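Cytokinin riboside 5'-monophosphate phosphoribohydrolase (Corynebacterium glutamicum, PDB 5ZBL) is a LOG-type protein of the SLOG clan, built on a Rossmann-like alpha/beta fold and assembled here from two subunits. Local coordinates at residues 26-29 with 30-34; 56-59 with 60-64; 99-102 with 103-107. All coordinates share one frame; numbering follows the deposited sequence.

Contact 1: 26-29 with 30-34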
ATOM      1  N   LEU A  26     -17.197  18.138  -1.776  1.00 40.16           N
ATOM      2  CA  LEU A  26     -17.604  17.372  -0.623  1.00 39.84           C
ATOM      3  C   LEU A  26     -16.414  16.885   0.181  1.00 40.46           C
ATOM      4  O   LEU A  26     -16.465  16.873   1.423  1.00 41.48           O
ATOM      5  CB  LEU A  26     -18.435  16.155  -1.055  1.00 48.43           C
ATOM      6  CG  LEU A  26     -18.862  15.164   0.042  1.00 57.30           C
ATOM      7  CD1 LEU A  26     -19.616  15.846   1.194  1.00 63.43           C
ATOM      8  CD2 LEU A  26     -19.707  14.069  -0.574  1.00 62.29           C
ATOM      9  N   TYR A  27     -15.349  16.495  -0.525  1.00 38.58           N
ATOM     10  CA  TYR A  27     -14.167  15.908   0.079  1.00 38.38           C
ATOM     11  C   TYR A  27     -13.451  16.937   0.953  1.00 40.15           C
ATOM     12  O   TYR A  27     -13.117  16.654   2.122  1.00 37.97           O
ATOM     13  CB  TYR A  27     -13.238  15.345  -1.016  1.00 39.63           C
ATOM     14  CG  TYR A  27     -13.900  14.351  -1.965  1.00 39.02           C
ATOM     15  CD1 TYR A  27     -14.513  13.215  -1.489  1.00 39.41           C
ATOM     16  CD2 TYR A  27     -13.892  14.559  -3.334  1.00 41.54           C
ATOM     17  CE1 TYR A  27     -15.128  12.327  -2.336  1.00 38.30           C
ATOM     18  CE2 TYR A  27     -14.509  13.686  -4.185  1.00 41.76           C
ATOM     19  CZ  TYR A  27     -15.131  12.570  -3.676  1.00 38.40           C
ATOM     20  OH  TYR A  27     -15.735  11.682  -4.523  1.00 37.41           O
ATOM     21  N   THR A  28     -13.253  18.132   0.373  1.00 39.90           N
ATOM     22  CA  THR A  28     -12.755  19.301   1.088  1.00 39.53           C
ATOM     23  C   THR A  28     -13.571  19.621   2.324  1.00 42.36           C
ATOM     24  O   THR A  28     -13.010  19.844   3.415  1.00 43.51           O
ATOM     25  CB  THR A  28     -12.707  20.556   0.190  1.00 39.69           C
ATOM     26  OG1 THR A  28     -11.712  20.387  -0.825  1.00 34.90           O
ATOM     27  CG2 THR A  28     -12.376  21.825   1.004  1.00 38.99           C
ATOM     28  N   GLN A  29     -14.887  19.664   2.177  1.00 41.72           N
ATOM     29  CA  GLN A  29     -15.724  20.058   3.315  1.00 42.76           C
ATOM     30  C   GLN A  29     -15.662  18.987   4.382  1.00 40.78           C
ATOM     31  O   GLN A  29     -15.664  19.304   5.577  1.00 42.37           O
ATOM     32  CB  GLN A  29     -17.172  20.290   2.899  1.00 46.88           C
ATOM     33  CG  GLN A  29     -17.401  21.451   1.917  1.00 54.20           C
ATOM     34  CD  GLN A  29     -18.749  21.342   1.192  1.00 59.96           C
ATOM     35  OE1 GLN A  29     -19.701  20.749   1.725  1.00 65.21           O
ATOM     36  NE2 GLN A  29     -18.821  21.870  -0.045  1.00 54.68           N
ATOM     37  N   ALA A  30     -15.622  17.718   3.949  1.00 38.35           N
ATOM     38  CA  ALA A  30     -15.574  16.597   4.876  1.00 36.62           C
ATOM     39  C   ALA A  30     -14.274  16.627   5.626  1.00 34.27           C
ATOM     40  O   ALA A  30     -14.259  16.251   6.773  1.00 34.42           O
ATOM     41  CB  ALA A  30     -15.720  15.263   4.159  1.00 42.22           C
ATOM     42  N   ALA A  31     -13.206  17.120   4.992  1.00 30.69           N
ATOM     43  CA  ALA A  31     -11.909  17.211   5.656  1.00 32.45           C
ATOM     44  C   ALA A  31     -11.917  18.306   6.721  1.00 36.68           C
ATOM     45  O   ALA A  31     -11.398  18.123   7.833  1.00 35.93           O
ATOM     46  CB  ALA A  31     -10.787  17.433   4.639  1.00 33.17           C
ATOM     47  N   GLN A  32     -12.510  19.432   6.369  1.00 35.65           N
ATOM     48  CA  GLN A  32     -12.682  20.551   7.306  1.00 38.95           C
ATOM     49  C   GLN A  32     -13.523  20.232   8.505  1.00 37.24           C
ATOM     50  O   GLN A  32     -13.169  20.627   9.611  1.00 40.14           O
ATOM     51  CB  GLN A  32     -13.285  21.741   6.580  1.00 37.53           C
ATOM     52  CG  GLN A  32     -12.260  22.371   5.664  1.00 38.29           C
ATOM     53  CD  GLN A  32     -12.864  23.214   4.569  1.00 39.99           C
ATOM     54  OE1 GLN A  32     -12.132  23.730   3.751  1.00 43.04           O
ATOM     55  NE2 GLN A  32     -14.207  23.338   4.535  1.00 43.48           N
ATOM     56  N   THR A  33     -14.615  19.499   8.296  1.00 38.72           N
ATOM     57  CA  THR A  33     -15.475  19.084   9.415  1.00 42.80           C
ATOM     58  C   THR A  33     -14.733  18.120  10.312  1.00 43.03           C
ATOM     59  O   THR A  33     -14.914  18.128  11.543  1.00 42.20           O
ATOM     60  CB  THR A  33     -16.799  18.426   8.945  1.00 42.77           C
ATOM     61  OG1 THR A  33     -17.281  19.116   7.802  1.00 49.61           O
ATOM     62  CG2 THR A  33     -17.851  18.580   9.991  1.00 44.38           C
ATOM     63  N   LEU A  34     -13.919  17.272   9.692  1.00 42.47           N
ATOM     64  CA  LEU A  34     -13.130  16.307  10.452  1.00 44.90           C
ATOM     65  C   LEU A  34     -12.071  17.017  11.336  1.00 38.82           C
ATOM     66  O   LEU A  34     -11.963  16.758  12.549  1.00 37.41           O
ATOM     67  CB  LEU A  34     -12.512  15.289   9.483  1.00 45.58           C
ATOM     68  CG  LEU A  34     -11.632  14.217  10.110  1.00 49.86           C
ATOM     69  CD1 LEU A  34     -12.346  13.417  11.214  1.00 48.31           C
ATOM     70  CD2 LEU A  34     -11.095  13.321   9.009  1.00 49.08           C
TER

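Contact 2: 56-59 with 60-64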
ATOM      1  N   GLY A  56      -3.301  19.691   1.922  1.00 37.09           N
ATOM      2  CA  GLY A  56      -3.349  21.143   2.210  1.00 38.40           C
ATOM      3  C   GLY A  56      -4.609  21.557   2.982  1.00 39.23           C
ATOM      4  O   GLY A  56      -4.543  22.262   3.991  1.00 39.49           O
ATOM      5  N   ILE A  57      -5.756  21.054   2.542  1.00 37.78           N
ATOM      6  CA  ILE A  57      -7.000  21.375   3.194  1.00 36.16           C
ATOM      7  C   ILE A  57      -7.024  20.957   4.667  1.00 36.36           C
ATOM      8  O   ILE A  57      -7.441  21.742   5.518  1.00 37.31           O
ATOM      9  CB  ILE A  57      -8.164  20.683   2.506  1.00 35.64           C
ATOM     10  CG1 ILE A  57      -8.360  21.203   1.072  1.00 41.15           C
ATOM     11  CG2 ILE A  57      -9.421  20.852   3.321  1.00 36.22           C
ATOM     12  CD1 ILE A  57      -8.644  22.684   0.932  1.00 40.12           C
ATOM     13  N   VAL A  58      -6.657  19.704   4.959  1.00 34.94           N
ATOM     14  CA  VAL A  58      -6.756  19.194   6.340  1.00 35.18           C
ATOM     15  C   VAL A  58      -5.740  19.897   7.297  1.00 33.20           C
ATOM     16  O   VAL A  58      -6.054  20.200   8.436  1.00 35.66           O
ATOM     17  CB  VAL A  58      -6.700  17.621   6.408  1.00 35.23           C
ATOM     18  CG1 VAL A  58      -5.296  17.092   6.204  1.00 35.98           C
ATOM     19  CG2 VAL A  58      -7.237  17.097   7.733  1.00 33.23           C
ATOM     20  N   ALA A  59      -4.541  20.167   6.800  1.00 35.73           N
ATOM     21  CA  ALA A  59      -3.500  20.894   7.507  1.00 36.87           C
ATOM     22  C   ALA A  59      -4.029  22.284   7.858  1.00 38.33           C
ATOM     23  O   ALA A  59      -4.032  22.642   9.027  1.00 36.43           O
ATOM     24  CB  ALA A  59      -2.236  21.000   6.662  1.00 36.16           C
ATOM     25  N   ASP A  60      -4.516  23.011   6.852  1.00 36.21           N
ATOM     26  CA  ASP A  60      -5.102  24.352   7.024  1.00 35.22           C
ATOM     27  C   ASP A  60      -6.261  24.407   7.966  1.00 35.54           C
ATOM     28  O   ASP A  60      -6.436  25.422   8.641  1.00 43.22           O
ATOM     29  CB  ASP A  60      -5.610  24.905   5.674  1.00 38.03           C
ATOM     30  CG  ASP A  60      -4.476  25.369   4.745  1.00 42.00           C
ATOM     31  OD1 ASP A  60      -3.290  25.402   5.181  1.00 43.17           O
ATOM     32  OD2 ASP A  60      -4.773  25.701   3.579  1.00 48.14           O
ATOM     33  N   ALA A  61      -7.107  23.375   7.964  1.00 32.93           N
ATOM     34  CA  ALA A  61      -8.308  23.389   8.783  1.00 32.94           C
ATOM     35  C   ALA A  61      -8.010  23.150  10.244  1.00 33.19           C
ATOM     36  O   ALA A  61      -8.718  23.714  11.116  1.00 38.76           O
ATOM     37  CB  ALA A  61      -9.353  22.399   8.269  1.00 32.10           C
ATOM     38  N   PHE A  62      -6.977  22.357  10.538  1.00 31.80           N
ATOM     39  CA  PHE A  62      -6.571  22.107  11.936  1.00 36.24           C
ATOM     40  C   PHE A  62      -5.954  23.406  12.460  1.00 37.72           C
ATOM     41  O   PHE A  62      -6.208  23.843  13.594  1.00 38.24           O
ATOM     42  CB  PHE A  62      -5.531  20.976  12.071  1.00 36.08           C
ATOM     43  CG  PHE A  62      -6.089  19.607  12.361  1.00 34.90           C
ATOM     44  CD1 PHE A  62      -6.537  18.788  11.337  1.00 33.59           C
ATOM     45  CD2 PHE A  62      -6.026  19.071  13.644  1.00 36.65           C
ATOM     46  CE1 PHE A  62      -6.973  17.493  11.587  1.00 30.13           C
ATOM     47  CE2 PHE A  62      -6.479  17.780  13.903  1.00 34.30           C
ATOM     48  CZ  PHE A  62      -6.922  16.985  12.857  1.00 32.45           C
ATOM     49  N   LEU A  63      -5.105  23.989  11.629  1.00 37.93           N
ATOM     50  CA  LEU A  63      -4.465  25.254  11.958  1.00 44.17           C
ATOM     51  C   LEU A  63      -5.512  26.337  12.217  1.00 42.36           C
ATOM     52  O   LEU A  63      -5.541  26.909  13.307  1.00 41.15           O
ATOM     53  CB  LEU A  63      -3.500  25.691  10.861  1.00 42.18           C
ATOM     54  CG  LEU A  63      -2.224  24.852  10.758  1.00 43.94           C
ATOM     55  CD1 LEU A  63      -1.446  25.340   9.537  1.00 46.72           C
ATOM     56  CD2 LEU A  63      -1.376  24.912  12.036  1.00 43.06           C
ATOM     57  N   GLU A  64      -6.408  26.536  11.255  1.00 39.99           N
ATOM     58  CA  GLU A  64      -7.391  27.608  11.345  1.00 42.33           C
ATOM     59  C   GLU A  64      -8.459  27.434  12.403  1.00 42.43           C
ATOM     60  O   GLU A  64      -9.144  28.382  12.672  1.00 43.63           O
ATOM     61  CB  GLU A  64      -8.057  27.838   9.991  1.00 43.17           C
ATOM     62  CG  GLU A  64      -7.099  28.482   9.023  1.00 46.41           C
ATOM     63  CD  GLU A  64      -7.560  28.442   7.591  1.00 49.27           C
ATOM     64  OE1 GLU A  64      -8.747  28.137   7.336  1.00 51.88           O
ATOM     65  OE2 GLU A  64      -6.722  28.773   6.728  1.00 53.99           O
TER

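Contact 3: 99-102 with 103-107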
ATOM      1  N   ARG A  99      10.288   8.665   6.774  1.00 33.13           N
ATOM      2  CA  ARG A  99       9.072   9.464   6.853  1.00 36.27           C
ATOM      3  C   ARG A  99       7.873   8.669   7.457  1.00 40.91           C
ATOM      4  O   ARG A  99       7.222   9.124   8.406  1.00 38.70           O
ATOM      5  CB  ARG A  99       8.742  10.009   5.506  1.00 38.07           C
ATOM      6  CG  ARG A  99       7.667  11.043   5.524  1.00 37.65           C
ATOM      7  CD  ARG A  99       7.012  10.982   4.211  1.00 37.49           C
ATOM      8  NE  ARG A  99       6.200  12.119   3.906  1.00 38.25           N
ATOM      9  CZ  ARG A  99       5.430  12.161   2.828  1.00 42.33           C
ATOM     10  NH1 ARG A  99       5.368  11.102   2.000  1.00 35.83           N
ATOM     11  NH2 ARG A  99       4.717  13.269   2.583  1.00 42.69           N
ATOM     12  N   LYS A 100       7.647   7.457   6.958  1.00 42.92           N
ATOM     13  CA  LYS A 100       6.504   6.639   7.369  1.00 40.90           C
ATOM     14  C   LYS A 100       6.668   6.110   8.776  1.00 38.27           C
ATOM     15  O   LYS A 100       5.704   6.102   9.553  1.00 38.06           O
ATOM     16  CB  LYS A 100       6.336   5.433   6.485  1.00 39.38           C
ATOM     17  CG  LYS A 100       6.137   5.707   5.034  1.00 43.31           C
ATOM     18  CD  LYS A 100       5.837   4.373   4.374  1.00 48.63           C
ATOM     19  CE  LYS A 100       6.239   4.294   2.934  1.00 45.61           C
ATOM     20  NZ  LYS A 100       5.892   2.918   2.469  1.00 47.55           N
ATOM     21  N   ARG A 101       7.868   5.679   9.119  1.00 35.95           N
ATOM     22  CA  ARG A 101       8.116   5.338  10.515  1.00 38.72           C
ATOM     23  C   ARG A 101       7.782   6.516  11.482  1.00 37.34           C
ATOM     24  O   ARG A 101       7.126   6.311  12.508  1.00 32.39           O
ATOM     25  CB  ARG A 101       9.538   4.862  10.685  1.00 46.58           C
ATOM     26  CG  ARG A 101       9.845   4.252  12.043  1.00 56.38           C
ATOM     27  CD  ARG A 101      11.351   4.254  12.305  1.00 68.04           C
ATOM     28  NE  ARG A 101      12.049   3.175  11.606  1.00 70.86           N
ATOM     29  CZ  ARG A 101      12.087   1.905  12.001  1.00 75.98           C
ATOM     30  NH1 ARG A 101      11.455   1.508  13.097  1.00 71.45           N
ATOM     31  NH2 ARG A 101      12.762   1.014  11.277  1.00 85.42           N
ATOM     32  N   ARG A 102       8.193   7.738  11.136  1.00 38.07           N
ATOM     33  CA  ARG A 102       7.979   8.882  12.000  1.00 43.22           C
ATOM     34  C   ARG A 102       6.513   9.302  12.157  1.00 44.23           C
ATOM     35  O   ARG A 102       6.065   9.652  13.280  1.00 36.92           O
ATOM     36  CB  ARG A 102       8.812  10.100  11.579  1.00 47.41           C
ATOM     37  CG  ARG A 102      10.109  10.245  12.338  1.00 60.99           C
ATOM     38  CD  ARG A 102       9.911  10.433  13.849  1.00 66.50           C
ATOM     39  NE  ARG A 102       9.902  11.824  14.249  1.00 67.90           N
ATOM     40  CZ  ARG A 102       9.892  12.236  15.513  1.00 72.94           C
ATOM     41  NH1 ARG A 102       9.901  13.538  15.770  1.00 74.71           N
ATOM     42  NH2 ARG A 102       9.870  11.367  16.526  1.00 72.55           N
ATOM     43  N   MET A 103       5.799   9.278  11.038  1.00 41.20           N
ATOM     44  CA  MET A 103       4.352   9.477  11.029  1.00 40.31           C
ATOM     45  C   MET A 103       3.647   8.471  11.945  1.00 38.90           C
ATOM     46  O   MET A 103       2.776   8.845  12.726  1.00 34.90           O
ATOM     47  CB  MET A 103       3.821   9.407   9.606  1.00 35.73           C
ATOM     48  CG  MET A 103       4.302  10.573   8.771  1.00 40.67           C
ATOM     49  SD  MET A 103       3.301  10.879   7.317  1.00 43.93           S
ATOM     50  CE  MET A 103       3.812   9.504   6.310  1.00 50.60           C
ATOM     51  N   ALA A 104       4.063   7.218  11.880  1.00 39.19           N
ATOM     52  CA  ALA A 104       3.484   6.200  12.771  1.00 43.02           C
ATOM     53  C   ALA A 104       3.842   6.485  14.220  1.00 44.04           C
ATOM     54  O   ALA A 104       2.965   6.429  15.099  1.00 45.63           O
ATOM     55  CB  ALA A 104       3.937   4.786  12.388  1.00 40.01           C
ATOM     56  N   GLU A 105       5.123   6.763  14.480  1.00 44.18           N
ATOM     57  CA  GLU A 105       5.572   6.987  15.867  1.00 43.71           C
ATOM     58  C   GLU A 105       4.888   8.161  16.558  1.00 41.21           C
ATOM     59  O   GLU A 105       4.610   8.078  17.758  1.00 41.72           O
ATOM     60  CB  GLU A 105       7.069   7.193  15.949  1.00 45.69           C
ATOM     61  CG  GLU A 105       7.863   5.900  15.872  1.00 53.46           C
ATOM     62  CD  GLU A 105       9.321   6.095  15.443  1.00 59.32           C
ATOM     63  OE1 GLU A 105       9.770   7.255  15.285  1.00 66.74           O
ATOM     64  OE2 GLU A 105      10.027   5.072  15.253  1.00 70.20           O
ATOM     65  N   LEU A 106       4.657   9.236  15.794  1.00 36.82           N
ATOM     66  CA  LEU A 106       4.099  10.488  16.297  1.00 39.65           C
ATOM     67  C   LEU A 106       2.599  10.435  16.588  1.00 40.03           C
ATOM     68  O   LEU A 106       2.128  11.173  17.447  1.00 45.96           O
ATOM     69  CB  LEU A 106       4.345  11.659  15.319  1.00 36.19           C
ATOM     70  CG  LEU A 106       5.741  12.220  15.243  1.00 39.38           C
ATOM     71  CD1 LEU A 106       5.908  13.190  14.051  1.00 40.24           C
ATOM     72  CD2 LEU A 106       6.139  12.861  16.577  1.00 42.63           C
ATOM     73  N   GLY A 107       1.865   9.596  15.862  1.00 41.27           N
ATOM     74  CA  GLY A 107       0.410   9.529  15.982  1.00 42.94           C
ATOM     75  C   GLY A 107      -0.032   8.463  16.949  1.00 40.48           C
ATOM     76  O   GLY A 107       0.665   7.471  17.165  1.00 39.12           O
TER

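Contact 1: 26-29 with 30-34
T28 and Q32 stand side by side one turn apart on helix 25-40, pointing the same way. The methyl CG2 of T28 does the touching: with CG2 anti to the backbone N, it leans along the helix to within 3.4 Å of Q32 OE1. Q32 sets CG beside its backbone N (chi1 -73°), 3.5 Å from T28 O, and from there its extended chain carries OE1 to the methyl of T28; the same carbonyl, T28 O, accepts Q32 N at 3.0 Å. A different pairing joins Q29 and T33. T33 turns its hydroxyl back beside its own backbone N (chi1 -39°), and OG1 donates to Q29 O over 2.8 Å. T33 N reaches Q29 O at 2.9 Å, from the opposite face of its plane; OG1 stands 37° out of that plane. Two bonds thus grip Q29 O and fix the rotation of the threonine. Y27 points away from this turn, its OH bonded to R161 of the second subunit and its ring edge-to-face with F163 of that subunit. A threonine hydroxyl bonded to the carbonyl four residues earlier is a common feature of alpha-helices; here it lies in the helix of the beta-alpha-beta unit 12-16, 25-40, 44-47 of the Rossmann-like fold.

Contact 2: 56-59 with 60-64
D60 returns its N-H to G56 O, 3.0 Å from D60 N. Its carboxylate, with CG beside the backbone N (chi1 -75°), folds back over the same carbonyl: CG of D60 lies 3.2 Å from G56 O, while OD2 faces that oxygen as a second acceptor and makes no bond to it. A61 follows, its N bonded to I57 O and its methyl CB resting 3.4 Å from that same oxygen. F62 carries the main side-chain contact. Its ring lies alongside V58, both side chains pointing the same way, and the branch that meets it is CG2 of V58, 3.9 Å from F62 CE1. That methyl is placed by V58's first torsion, which sets CG2 anti to the backbone N. V58 O approaches the ring at its edge, in its plane, 3.3 Å from F62 CD1, and also accepts F62 N. L63 then bonds through N to A59 O and drops CG to 3.3 Å from that oxygen, partly covering it with hydrocarbon. The segment belongs to helix 53-64, between strands 44-47 and 69-74. V58 and F62 press on L45 of strand 44-47 and A59 on Y47, while F62 also reaches A35, A38 and V39 of helix 25-40; D60 and L63 meet the loop residue H84.

Contact 3: 99-102 with 103-107
R102 and L106 meet through a guanidinium face: CD2 of the leucine sits 3.7 Å above the plane of the arginine group, offset toward its rim. The arginine gets there by folding, its chain bent at chi2 (-61°) and chi3 (-95°), and its NH1 is held beyond this turn by a salt bridge to E91. E105 extends across the same arginine at about a right angle, with OE1 3.5 Å from R102 CD. E105 OE2 rests against the aliphatic part of R101, 3.3 Å from R101 CG, where R101 has turned CG anti to its backbone N. The charged ends stay apart: R101 NH1 is 4.4 Å from E105 OE2, and R102 NH2 is 4.3 Å from E105 OE1, too far for salt bridges, though the opposite charges probably still attract weakly. R99 reaches out extended from CG to NE and crosses M103, whose chain bends at chi3 to bring CE to 4.1 Å from R99 CD and over one guanidinium face. The polar end of R99 is fixed elsewhere, NH2 by G48 O and NE by V72 O. Helix 96-106 lies against strand 69-74, where R102, M103 and L106 all touch V72, and R99 and L106 reach strand 89-93. M103 and A104 face helix 117-130, whose E121 and E125 bind K100, together with E125 of the second subunit.

The contacts follow one another along the chain, and each lies on a different helix: 25-40, 53-64 and 96-106. Contacts 1 and 2 are neighbours, centres about 10 Å apart, and pack directly: I57 CG2 lies 3.7 Å from T28 O, and A61 CB 3.9 Å from Q32 CG. Their helices belong to consecutive beta-alpha-beta units that share strand 44-47. Contact 3 touches neither, its centre about 23 Å from that of contact 1 and 19 Å from that of contact 2, with contact 1 on the opposite side of the chain's centre. The three helices thus pack round one parallel sheet, and contacts 1 and 3 each also reach the second subunit, through Y27 and K100.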